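PDB 5UR2: bifunctional protein PutA from Bdellovibrio bacteriovorus, which probably oxidises L-proline to L-glutamate in two steps, joining a flavin-dependent proline dehydrogenase and an NAD-dependent L-glutamate gamma-semialdehyde dehydrogenase in one chain. Local coordinates for residues B[152-157]-B[797-802]; B[179-184]-B[392-397]; B[803-808]-B[844-849]. One frame throughout, in Å; residues are numbered along the deposited sequence.

How the contacts relate
Followed from the N terminus, the chain first presents 152-157, at the start of a helix of the proline dehydrogenase barrel, which waits some 640 residues for its partner. Contact 2 opens and closes within that span: 179-184 meets 392-397, closing a loop of about 200 residues inside the barrel domain. Contact 1 then closes on 797-802 and so ties the proline dehydrogenase region to the aldehyde dehydrogenase region. Contact 3 starts on the next residue of the same helix, 790-806, and closes a short loop at 844-849. None of the loops cross. Contacts 1 and 3 touch, with V797 packed on L845, whereas contact 2 lies apart, its centre about 43 Å from that of contact 1.

Contact 1 (B[152-157]-B[797-802]); sequences EKEAQD and VDRLVE
D798 OD2 and K153 NZ lie 4.5 Å apart where the two helices meet roughly at right angles, opposite charges that are near each other but not bonded. The fully extended K153 chain brings the ammonium this close.

R799 then supplies the salt bridge of the contact. Its chain turns about its CG-CD bond (chi3 74°) and meets the extended E154 side chain at about a right angle. R799 NE gives a short bond to E154 OE2, 2.6 Å, on the syn side of the carboxylate but not straight (N-H...O 139°). The two planar groups are turned 57° apart instead of lying flat together, and R799 NH2 adds weak bonds of 3.3 Å to both E154 OE1 and E154 OE2. Each partner is shared: R799 NH2 also pairs with D762, and E154 OE1 accepts from L150 N.

E802 closes the contact through water. One molecule donates to E802 OE1 (2.7 Å) and to E802 O (3.0 Å) and accepts from K153 N, in the first turn of helix 152-173. E802 OE1 also rests 3.7 Å from K153 CB, while E802 OE2 pairs with K805.

This junction between the proline dehydrogenase and aldehyde dehydrogenase regions is therefore polar and superficial: an ion pair and a bridging water join the two segments, with little apolar burial.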
# COMPACT_ATOMS: atom_id res chain seq x y z
N GLU B 152 20.17 -43.57 -8.79
CA GLU B 152 20.80 -44.55 -9.67
C GLU B 152 20.31 -45.97 -9.39
O GLU B 152 20.25 -46.79 -10.32
CB GLU B 152 22.31 -44.46 -9.57
CG GLU B 152 22.84 -43.27 -10.35
CD GLU B 152 22.29 -43.20 -11.77
OE1 GLU B 152 22.70 -44.02 -12.60
OE2 GLU B 152 21.44 -42.31 -12.05
N LYS B 153 19.92 -46.28 -8.15
CA LYS B 153 19.28 -47.57 -7.90
C LYS B 153 18.01 -47.73 -8.72
O LYS B 153 17.77 -48.77 -9.33
CB LYS B 153 18.95 -47.75 -6.42
CG LYS B 153 18.24 -49.09 -6.16
CD LYS B 153 18.01 -49.38 -4.69
CE LYS B 153 17.07 -50.58 -4.55
NZ LYS B 153 16.41 -50.63 -3.21
N GLU B 154 17.17 -46.69 -8.75
CA GLU B 154 15.93 -46.75 -9.53
C GLU B 154 16.21 -46.84 -11.02
O GLU B 154 15.55 -47.60 -11.75
CB GLU B 154 15.06 -45.54 -9.20
CG GLU B 154 14.38 -45.61 -7.82
CD GLU B 154 14.00 -44.24 -7.26
OE1 GLU B 154 14.21 -43.22 -7.95
OE2 GLU B 154 13.49 -44.19 -6.12
N ALA B 155 17.22 -46.10 -11.50
CA ALA B 155 17.61 -46.20 -12.90
C ALA B 155 18.05 -47.61 -13.24
O ALA B 155 17.65 -48.17 -14.27
CB ALA B 155 18.73 -45.21 -13.21
N GLN B 156 18.85 -48.22 -12.36
CA GLN B 156 19.34 -49.57 -12.62
C GLN B 156 18.19 -50.58 -12.62
O GLN B 156 18.15 -51.48 -13.47
CB GLN B 156 20.40 -49.92 -11.58
CG GLN B 156 21.08 -51.27 -11.75
CD GLN B 156 21.93 -51.36 -13.01
OE1 GLN B 156 22.98 -50.71 -13.11
NE2 GLN B 156 21.50 -52.19 -13.97
N ASP B 157 17.23 -50.42 -11.70
CA ASP B 157 16.07 -51.30 -11.67
C ASP B 157 15.25 -51.17 -12.95
O ASP B 157 14.77 -52.16 -13.50
CB ASP B 157 15.20 -50.99 -10.44
CG ASP B 157 15.88 -51.36 -9.11
OD1 ASP B 157 16.90 -52.10 -9.11
OD2 ASP B 157 15.41 -50.88 -8.05
N VAL B 797 12.83 -42.03 3.50
CA VAL B 797 14.25 -41.97 3.84
C VAL B 797 15.06 -42.87 2.92
O VAL B 797 16.18 -42.52 2.53
CB VAL B 797 14.44 -42.30 5.33
CG1 VAL B 797 15.88 -42.57 5.65
CG2 VAL B 797 13.95 -41.14 6.17
N ASP B 798 14.52 -44.04 2.55
CA ASP B 798 15.26 -44.89 1.62
C ASP B 798 15.48 -44.18 0.29
O ASP B 798 16.60 -44.15 -0.23
CB ASP B 798 14.55 -46.23 1.41
CG ASP B 798 15.24 -47.12 0.36
OD1 ASP B 798 16.32 -47.67 0.66
OD2 ASP B 798 14.70 -47.28 -0.76
N ARG B 799 14.44 -43.56 -0.27
CA ARG B 799 14.61 -42.86 -1.55
C ARG B 799 15.49 -41.62 -1.40
O ARG B 799 16.27 -41.29 -2.30
CB ARG B 799 13.26 -42.48 -2.14
CG ARG B 799 12.42 -43.67 -2.58
CD ARG B 799 11.28 -43.17 -3.46
NE ARG B 799 11.72 -42.76 -4.80
CZ ARG B 799 10.95 -42.09 -5.66
NH1 ARG B 799 9.72 -41.74 -5.31
NH2 ARG B 799 11.41 -41.77 -6.86
N LEU B 800 15.37 -40.91 -0.26
CA LEU B 800 16.21 -39.75 0.00
C LEU B 800 17.68 -40.12 0.01
O LEU B 800 18.51 -39.45 -0.61
CB LEU B 800 15.83 -39.11 1.34
CG LEU B 800 16.60 -37.83 1.69
CD1 LEU B 800 16.15 -36.64 0.84
CD2 LEU B 800 16.56 -37.49 3.20
N VAL B 801 18.02 -41.20 0.73
CA VAL B 801 19.41 -41.65 0.83
C VAL B 801 19.92 -42.10 -0.54
O VAL B 801 21.03 -41.74 -0.95
CB VAL B 801 19.52 -42.77 1.88
CG1 VAL B 801 20.88 -43.48 1.79
CG2 VAL B 801 19.31 -42.20 3.27
N GLU B 802 19.13 -42.90 -1.25
CA GLU B 802 19.56 -43.34 -2.57
C GLU B 802 19.72 -42.17 -3.53
O GLU B 802 20.64 -42.16 -4.35
CB GLU B 802 18.58 -44.37 -3.13
CG GLU B 802 18.62 -45.69 -2.39
CD GLU B 802 20.00 -46.33 -2.39
OE1 GLU B 802 20.68 -46.30 -3.44
OE2 GLU B 802 20.43 -46.83 -1.32
O HOH W 1 21.25 -44.85 -5.60

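Contact 2 (B[179-184]-B[392-397]); sequences VPQIDR and TIVDMG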
# COMPACT_ATOMS: atom_id res chain seq x y z
N VAL B 179 0.03 -63.80 -37.71
CA VAL B 179 -1.18 -63.09 -38.08
C VAL B 179 -0.80 -62.00 -39.07
O VAL B 179 -0.40 -60.90 -38.67
CB VAL B 179 -1.90 -62.50 -36.86
CG1 VAL B 179 -3.19 -61.84 -37.30
CG2 VAL B 179 -2.18 -63.60 -35.82
N PRO B 180 -0.93 -62.26 -40.38
CA PRO B 180 -0.30 -61.38 -41.39
C PRO B 180 -0.75 -59.94 -41.34
O PRO B 180 0.04 -59.05 -41.70
CB PRO B 180 -0.67 -62.05 -42.72
CG PRO B 180 -0.99 -63.46 -42.37
CD PRO B 180 -1.51 -63.48 -40.97
N GLN B 181 -2.00 -59.67 -40.95
CA GLN B 181 -2.45 -58.29 -40.86
C GLN B 181 -1.59 -57.48 -39.89
O GLN B 181 -1.38 -56.28 -40.08
CB GLN B 181 -3.93 -58.22 -40.46
CG GLN B 181 -4.48 -56.79 -40.42
CD GLN B 181 -6.00 -56.71 -40.25
OE1 GLN B 181 -6.70 -57.72 -40.29
NE2 GLN B 181 -6.50 -55.49 -39.99
N ILE B 182 -1.04 -58.13 -38.85
CA ILE B 182 -0.23 -57.44 -37.86
C ILE B 182 1.24 -57.84 -37.90
O ILE B 182 2.08 -57.07 -37.42
CB ILE B 182 -0.78 -57.66 -36.44
CG1 ILE B 182 -0.72 -59.14 -36.08
CG2 ILE B 182 -2.20 -57.10 -36.33
CD1 ILE B 182 -1.25 -59.49 -34.68
N ASP B 183 1.58 -59.00 -38.47
CA ASP B 183 2.94 -59.51 -38.41
C ASP B 183 3.71 -59.29 -39.71
O ASP B 183 4.85 -59.76 -39.83
CB ASP B 183 2.94 -61.02 -38.08
CG ASP B 183 2.35 -61.33 -36.71
OD1 ASP B 183 2.31 -60.43 -35.85
OD2 ASP B 183 1.94 -62.48 -36.48
N ARG B 184 3.12 -58.61 -40.69
CA ARG B 184 3.75 -58.35 -41.98
C ARG B 184 3.34 -56.96 -42.46
O ARG B 184 2.20 -56.54 -42.25
CB ARG B 184 3.33 -59.38 -43.04
CG ARG B 184 3.47 -60.83 -42.63
CD ARG B 184 3.24 -61.77 -43.81
NE ARG B 184 4.21 -61.53 -44.87
CZ ARG B 184 5.42 -62.09 -44.91
NH1 ARG B 184 5.80 -62.91 -43.94
NH2 ARG B 184 6.25 -61.81 -45.91
N THR B 392 -13.15 -50.44 -35.96
CA THR B 392 -13.44 -50.07 -37.35
C THR B 392 -12.17 -50.04 -38.20
O THR B 392 -12.16 -50.57 -39.31
CB THR B 392 -14.15 -48.71 -37.38
OG1 THR B 392 -15.43 -48.81 -36.74
CG2 THR B 392 -14.36 -48.25 -38.82
N ILE B 393 -11.09 -49.45 -37.67
CA ILE B 393 -9.82 -49.40 -38.40
C ILE B 393 -9.35 -50.81 -38.76
O ILE B 393 -8.84 -51.05 -39.86
CB ILE B 393 -8.75 -48.67 -37.58
CG1 ILE B 393 -9.15 -47.23 -37.28
CG2 ILE B 393 -7.43 -48.70 -38.31
CD1 ILE B 393 -9.29 -46.37 -38.49
N VAL B 394 -9.49 -51.75 -37.82
CA VAL B 394 -9.08 -53.13 -38.08
C VAL B 394 -9.96 -53.75 -39.16
O VAL B 394 -9.46 -54.44 -40.06
CB VAL B 394 -9.12 -53.95 -36.77
CG1 VAL B 394 -8.80 -55.41 -37.05
CG2 VAL B 394 -8.15 -53.37 -35.75
N ASP B 395 -11.28 -53.53 -39.07
CA ASP B 395 -12.18 -54.05 -40.10
C ASP B 395 -11.81 -53.51 -41.47
O ASP B 395 -11.96 -54.22 -42.47
CB ASP B 395 -13.63 -53.69 -39.78
CG ASP B 395 -14.17 -54.41 -38.56
OD1 ASP B 395 -13.63 -55.48 -38.19
OD2 ASP B 395 -15.17 -53.90 -37.98
N MET B 396 -11.32 -52.28 -41.55
CA MET B 396 -10.96 -51.72 -42.85
C MET B 396 -9.65 -52.27 -43.38
O MET B 396 -9.20 -51.85 -44.46
CB MET B 396 -10.92 -50.19 -42.75
CG MET B 396 -12.31 -49.61 -42.56
SD MET B 396 -12.33 -47.88 -42.08
CE MET B 396 -11.73 -47.08 -43.57
N GLY B 397 -9.02 -53.18 -42.64
CA GLY B 397 -7.84 -53.89 -43.10
C GLY B 397 -6.51 -53.30 -42.69
O GLY B 397 -5.48 -53.81 -43.12
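Q181 reaches from the short helix 180-183 to the end of helix 387-395, and its carboxamide makes the one direct hydrogen bond between the segments. Q181 NE2 donates to V394 O at 3.1 Å with an N-H...O angle of 155°. The donor approaches in the carbonyl plane, on a lone pair, and the acceptor lies close to the amide plane of Q181. With CG anti to the backbone N (chi1 -177°) and the chain extended beyond it, the amide is carried straight across to the helix end. Q181 NE2 also donates to Y398 O, and Q181 OE1 has a weak bond from K137.

G397 N (2.9 Å) bonds to V394 O as well. G397, with its positive phi of 95°, ends the helix in a Schellman motif, so the glutamine binds a carbonyl of the last turn that this motif also uses. Within 179-184, D183 OD2 accepts from V179 N at 2.6 Å and also pairs with R134.

Van der Waals contact is modest. Q181 NE2 lies 3.7 Å from V394 CG1 and 3.5 Å from G397 C.

Helix 387-395 follows barrel strand 379-382 and precedes 400-406 in the chain. I393 packs on helix 357-369 and T392 on helix 6-22, while V179 and V394 both touch K137, just ahead of strand 138-144. The contact thus sits at the N-terminal end of the barrel strands, where the first and last strands meet.

Contact 3 (B[803-808]-B[844-849]); sequences TAKSIE and LLFKGS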
# COMPACT_ATOMS: atom_id res chain seq x y z
N THR B 803 18.84 -41.16 -3.44
CA THR B 803 18.98 -40.01 -4.33
C THR B 803 20.19 -39.18 -3.94
O THR B 803 20.94 -38.72 -4.81
CB THR B 803 17.71 -39.15 -4.30
OG1 THR B 803 16.58 -39.91 -4.73
CG2 THR B 803 17.85 -37.96 -5.24
N ALA B 804 20.41 -39.00 -2.63
CA ALA B 804 21.59 -38.27 -2.18
C ALA B 804 22.88 -38.97 -2.61
O ALA B 804 23.86 -38.30 -2.96
CB ALA B 804 21.54 -38.08 -0.67
N LYS B 805 22.89 -40.31 -2.64
CA LYS B 805 24.06 -41.04 -3.15
C LYS B 805 24.37 -40.71 -4.60
O LYS B 805 25.50 -40.93 -5.04
CB LYS B 805 23.88 -42.56 -3.05
CG LYS B 805 24.03 -43.18 -1.68
CD LYS B 805 23.86 -44.70 -1.78
CE LYS B 805 23.86 -45.37 -0.41
NZ LYS B 805 23.41 -46.78 -0.52
N SER B 806 23.39 -40.23 -5.36
CA SER B 806 23.57 -40.08 -6.80
C SER B 806 24.06 -38.70 -7.22
O SER B 806 24.50 -38.55 -8.36
CB SER B 806 22.26 -40.39 -7.52
OG SER B 806 21.80 -41.69 -7.17
N ILE B 807 23.99 -37.68 -6.36
CA ILE B 807 24.34 -36.34 -6.82
C ILE B 807 25.85 -36.16 -6.78
O ILE B 807 26.55 -36.73 -5.93
CB ILE B 807 23.62 -35.23 -6.02
CG1 ILE B 807 24.05 -35.23 -4.57
CG2 ILE B 807 22.10 -35.41 -6.14
CD1 ILE B 807 23.46 -34.08 -3.79
N GLU B 808 26.36 -35.37 -7.71
CA GLU B 808 27.79 -35.25 -7.94
C GLU B 808 28.35 -33.96 -7.34
O GLU B 808 27.72 -32.90 -7.44
CB GLU B 808 28.10 -35.31 -9.44
CG GLU B 808 27.54 -36.55 -10.13
CD GLU B 808 28.09 -36.76 -11.53
OE1 GLU B 808 29.33 -36.66 -11.72
OE2 GLU B 808 27.27 -37.00 -12.44
N LEU B 844 24.14 -42.03 11.55
CA LEU B 844 24.53 -41.49 10.25
C LEU B 844 23.86 -42.30 9.15
O LEU B 844 24.13 -43.50 9.01
CB LEU B 844 26.05 -41.52 10.10
CG LEU B 844 26.50 -40.99 8.74
CD1 LEU B 844 26.13 -39.53 8.65
CD2 LEU B 844 27.99 -41.20 8.49
N LEU B 845 22.99 -41.66 8.37
CA LEU B 845 22.30 -42.33 7.27
C LEU B 845 23.09 -42.28 5.97
O LEU B 845 22.92 -43.17 5.14
CB LEU B 845 20.90 -41.75 7.02
CG LEU B 845 19.85 -41.95 8.10
CD1 LEU B 845 18.55 -41.28 7.72
CD2 LEU B 845 19.64 -43.43 8.43
N PHE B 846 23.91 -41.26 5.77
CA PHE B 846 24.62 -41.10 4.50
C PHE B 846 25.67 -40.01 4.62
O PHE B 846 25.41 -38.94 5.18
CB PHE B 846 23.64 -40.75 3.38
CG PHE B 846 24.30 -40.27 2.13
CD1 PHE B 846 24.97 -41.15 1.29
CD2 PHE B 846 24.26 -38.92 1.79
CE1 PHE B 846 25.58 -40.71 0.12
CE2 PHE B 846 24.87 -38.46 0.62
CZ PHE B 846 25.53 -39.36 -0.22
N LYS B 847 26.85 -40.28 4.07
CA LYS B 847 27.87 -39.25 3.88
C LYS B 847 28.51 -39.47 2.52
O LYS B 847 29.07 -40.55 2.26
CB LYS B 847 28.92 -39.27 5.00
CG LYS B 847 29.99 -38.18 4.86
CD LYS B 847 30.55 -37.70 6.22
CE LYS B 847 31.31 -38.77 6.96
NZ LYS B 847 32.07 -38.26 8.15
N GLY B 848 28.46 -38.45 1.66
CA GLY B 848 28.94 -38.57 0.30
C GLY B 848 30.45 -38.49 0.18
O GLY B 848 31.16 -38.10 1.11
N SER B 849 30.94 -38.89 -0.99
CA SER B 849 32.35 -38.81 -1.33
C SER B 849 32.65 -37.51 -2.04
O SER B 849 31.82 -36.99 -2.78
CB SER B 849 32.74 -39.99 -2.23
OG SER B 849 32.47 -41.21 -1.57
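This is a helix-on-strand contact of the aldehyde dehydrogenase region, in which strand 843-847 carries a classic beta bulge: L845 and F846 both face I861 of the antiparallel neighbour 860-863. F846 is laid against A804 and K805, toward the C-terminal part of helix 790-806. The phenyl CG is anti to the backbone N (chi1 167°), which sends the ring out from the strand to the helix.

A804 and K805 approach obliquely from the same side of the ring plane but at different flanks. F846 CE2 packs 3.6 Å from the methyl carbon A804 CB, and the far ring atom F846 CZ lies 3.4 Å from the backbone oxygen A804 O. At the other flank F846 CE1 meets K805 CG at 3.4 Å, and the same ring carbon is 3.6 Å from K805 CA. The ring therefore spans two consecutive residues of the helix, touching backbone as well as side chain. Past CG the lysine chain runs on extended, away from the strand, and its ammonium pairs with E802 one turn earlier. The opposite face of the F846 ring is met by G848 N, 3.6 Å above the plane and offset toward the rim.

A804 lies between helix 761-773, through I769, and strand 860-863, through I861.

The chemistry is mainly van der Waals, with one backbone carbonyl oxygen against the ring; no hydrogen bond or salt bridge joins the segments. From the K805 side chain F846 meets only the CB-CG part, the charge being engaged along the helix. F846, together with L845 on V797 and V801, seats the bulged strand on helix 790-806.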